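Local structure of dihydroorotase (6L0G) at residues G20-L25 and K342-I347. The protein catalyses the zinc-dependent, reversible interconversion of N-carbamoyl-L-aspartate and dihydroorotate, the third step of de novo pyrimidine biosynthesis. Residues are numbered along the deposited sequence; the frame is centred on the assembly and turned at random.
Sequences GAMCEL and KDISII
The N-terminal end of helix 20-32 packs on the short strand 345-346 and the loop leading into it, the backbones coming nearest at M22 and I344, whose CA atoms lie 6.9 Å apart. The helix follows strand 5-15 of the TIM barrel of the metallo-dependent hydrolases, and the strand pairs antiparallel with 338-339 in a two-stranded sheet, so the contact joins the start of the barrel to the C-terminal part of the chain. It is wholly apolar. I344 and I346, two residues apart, both turn toward the helix, while S345 between them points away and touches V337 and S339; beta-branched isoleucines suit an extended chain and offer two carbon branches each. On the helix, L25 comes one turn after A21, next to M22. L25, its CG swung away from the backbone N (chi1 173°), lays CD2 against both isoleucines. That methyl is 3.7 Å from CG2 of I344 and 4.0 Å from CG1 of I346. A21 is small enough to sit at the margin, its CB 4.5 Å from CG1 of I344. M22, unbranched and flexible, bends at chi2 and chi3 (78° and -102°) to bring its thioether across I344 at about a right angle, SD lying 3.8 Å from CG2 of I344. Were M22 an alanine, SD and CE would go, and this would probably leave a gap beside I346 CD1 and I344 CG2. P261, on a neighbouring loop, also touches both M22 and I346. CE of M22 meets CD1 of I346 at 3.4 Å, short for two methyl carbons.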
ATOM      1  N   GLY A  20      13.950   5.660 -26.216  1.00 25.33           N
ATOM      2  CA  GLY A  20      14.861   6.774 -26.005  1.00 23.42           C
ATOM      3  C   GLY A  20      16.018   6.427 -25.091  1.00 28.11           C
ATOM      4  O   GLY A  20      16.563   5.314 -25.117  1.00 30.79           O
ATOM      5  N   ALA A  21      16.391   7.395 -24.250  1.00 29.64           N
ATOM      6  CA  ALA A  21      17.560   7.211 -23.393  1.00 33.14           C
ATOM      7  C   ALA A  21      17.349   6.079 -22.396  1.00 29.65           C
ATOM      8  O   ALA A  21      18.291   5.339 -22.090  1.00 30.47           O
ATOM      9  CB  ALA A  21      17.883   8.514 -22.655  1.00 39.70           C
ATOM     10  N   MET A  22      16.118   5.924 -21.881  1.00 26.40           N
ATOM     11  CA  MET A  22      15.831   4.826 -20.959  1.00 30.41           C
ATOM     12  C   MET A  22      16.128   3.482 -21.609  1.00 26.12           C
ATOM     13  O   MET A  22      16.742   2.598 -20.995  1.00 24.46           O
ATOM     14  CB  MET A  22      14.370   4.876 -20.500  1.00 28.93           C
ATOM     15  CG  MET A  22      14.036   3.729 -19.552  1.00 27.02           C
ATOM     16  SD  MET A  22      14.694   4.185 -17.948  1.00 30.10           S
ATOM     17  CE  MET A  22      16.171   3.270 -17.794  1.00 35.96           C
ATOM     18  N   CYS A  23      15.679   3.318 -22.856  1.00 24.35           N
ATOM     19  CA  CYS A  23      15.920   2.087 -23.605  1.00 28.69           C
ATOM     20  C   CYS A  23      17.412   1.840 -23.804  1.00 28.86           C
ATOM     21  O   CYS A  23      17.897   0.719 -23.620  1.00 26.53           O
ATOM     22  CB  CYS A  23      15.193   2.165 -24.948  1.00 28.54           C
ATOM     23  SG  CYS A  23      15.154   0.624 -25.889  1.00 26.13           S
ATOM     24  N   GLU A  24      18.163   2.893 -24.126  1.00 30.86           N
ATOM     25  CA  GLU A  24      19.609   2.752 -24.271  1.00 29.87           C
ATOM     26  C   GLU A  24      20.267   2.290 -22.971  1.00 29.81           C
ATOM     27  O   GLU A  24      21.250   1.538 -23.000  1.00 30.78           O
ATOM     28  CB  GLU A  24      20.194   4.073 -24.758  1.00 30.04           C
ATOM     29  CG  GLU A  24      19.787   4.359 -26.190  1.00 33.95           C
ATOM     30  CD  GLU A  24      20.249   5.713 -26.682  1.00 40.26           C
ATOM     31  OE1 GLU A  24      20.964   6.412 -25.932  1.00 43.88           O
ATOM     32  OE2 GLU A  24      19.891   6.068 -27.824  1.00 44.34           O
ATOM     33  N   LEU A  25      19.744   2.725 -21.819  1.00 26.22           N
ATOM     34  CA  LEU A  25      20.272   2.255 -20.538  1.00 27.87           C
ATOM     35  C   LEU A  25      19.894   0.801 -20.278  1.00 30.23           C
ATOM     36  O   LEU A  25      20.732  -0.001 -19.855  1.00 27.60           O
ATOM     37  CB  LEU A  25      19.777   3.154 -19.398  1.00 24.59           C
ATOM     38  CG  LEU A  25      20.059   2.784 -17.939  1.00 29.96           C
ATOM     39  CD1 LEU A  25      21.555   2.647 -17.669  1.00 34.72           C
ATOM     40  CD2 LEU A  25      19.476   3.827 -16.995  1.00 30.33           C
ATOM     41  N   LYS A 342      23.459  10.681 -17.546  1.00 42.25           N
ATOM     42  CA  LYS A 342      22.878  11.908 -18.067  1.00 48.93           C
ATOM     43  C   LYS A 342      21.647  12.149 -17.136  1.00 52.69           C
ATOM     44  O   LYS A 342      21.832  12.386 -15.949  1.00 52.73           O
ATOM     45  CB  LYS A 342      22.585  11.783 -19.552  1.00 48.53           C
ATOM     46  CG  LYS A 342      23.845  11.262 -20.300  1.00 54.21           C
ATOM     47  CD  LYS A 342      23.601  11.280 -21.796  1.00 60.91           C
ATOM     48  CE  LYS A 342      24.726  10.677 -22.601  1.00 64.86           C
ATOM     49  NZ  LYS A 342      24.930   9.244 -22.292  1.00 69.15           N
ATOM     50  N   ASP A 343      20.398  12.101 -17.631  1.00 50.97           N
ATOM     51  CA  ASP A 343      19.273  12.447 -16.727  1.00 52.33           C
ATOM     52  C   ASP A 343      18.567  11.241 -16.107  1.00 50.48           C
ATOM     53  O   ASP A 343      17.609  11.470 -15.361  1.00 46.53           O
ATOM     54  CB  ASP A 343      18.148  13.190 -17.467  1.00 53.74           C
ATOM     55  CG  ASP A 343      18.596  14.429 -18.164  1.00 64.21           C
ATOM     56  OD1 ASP A 343      19.706  14.906 -17.877  1.00 64.07           O
ATOM     57  OD2 ASP A 343      17.803  14.921 -18.986  1.00 63.35           O
ATOM     58  N   ILE A 344      18.985   9.985 -16.352  1.00 47.00           N
ATOM     59  CA  ILE A 344      18.179   8.848 -15.910  1.00 45.27           C
ATOM     60  C   ILE A 344      18.856   8.222 -14.708  1.00 39.55           C
ATOM     61  O   ILE A 344      20.005   7.781 -14.791  1.00 40.71           O
ATOM     62  CB  ILE A 344      17.959   7.820 -17.023  1.00 36.84           C
ATOM     63  CG1 ILE A 344      17.271   8.454 -18.215  1.00 39.44           C
ATOM     64  CG2 ILE A 344      17.127   6.666 -16.521  1.00 38.22           C
ATOM     65  CD1 ILE A 344      16.019   9.175 -17.869  1.00 41.19           C
ATOM     66  N   SER A 345      18.124   8.161 -13.602  1.00 31.52           N
ATOM     67  CA  SER A 345      18.487   7.370 -12.438  1.00 32.67           C
ATOM     68  C   SER A 345      17.326   6.435 -12.124  1.00 37.73           C
ATOM     69  O   SER A 345      16.168   6.867 -12.031  1.00 35.16           O
ATOM     70  CB  SER A 345      18.814   8.260 -11.250  1.00 35.62           C
ATOM     71  OG  SER A 345      19.784   9.224 -11.642  1.00 33.75           O
ATOM     72  N   ILE A 346      17.673   5.171 -11.924  1.00 34.36           N
ATOM     73  CA  ILE A 346      16.791   4.053 -11.615  1.00 30.85           C
ATOM     74  C   ILE A 346      17.149   3.590 -10.219  1.00 32.36           C
ATOM     75  O   ILE A 346      18.337   3.388  -9.960  1.00 35.24           O
ATOM     76  CB  ILE A 346      17.080   2.837 -12.533  1.00 40.17           C
ATOM     77  CG1 ILE A 346      16.948   2.925 -14.066  1.00 34.90           C
ATOM     78  CG2 ILE A 346      16.059   1.798 -12.195  1.00 32.66           C
ATOM     79  CD1 ILE A 346      15.509   2.406 -14.550  1.00 41.29           C
ATOM     80  N   ILE A 347      16.167   3.278  -9.376  1.00 24.74           N
ATOM     81  CA  ILE A 347      16.419   2.554  -8.132  1.00 25.94           C
ATOM     82  C   ILE A 347      16.197   1.071  -8.414  1.00 28.42           C
ATOM     83  O   ILE A 347      15.064   0.681  -8.722  1.00 29.26           O
ATOM     84  CB  ILE A 347      15.536   3.040  -6.974  1.00 28.91           C
ATOM     85  CG1 ILE A 347      15.587   4.574  -6.877  1.00 28.91           C
ATOM     86  CG2 ILE A 347      15.986   2.413  -5.675  1.00 29.48           C
ATOM     87  CD1 ILE A 347      16.994   5.140  -6.755  1.00 32.65           C
TER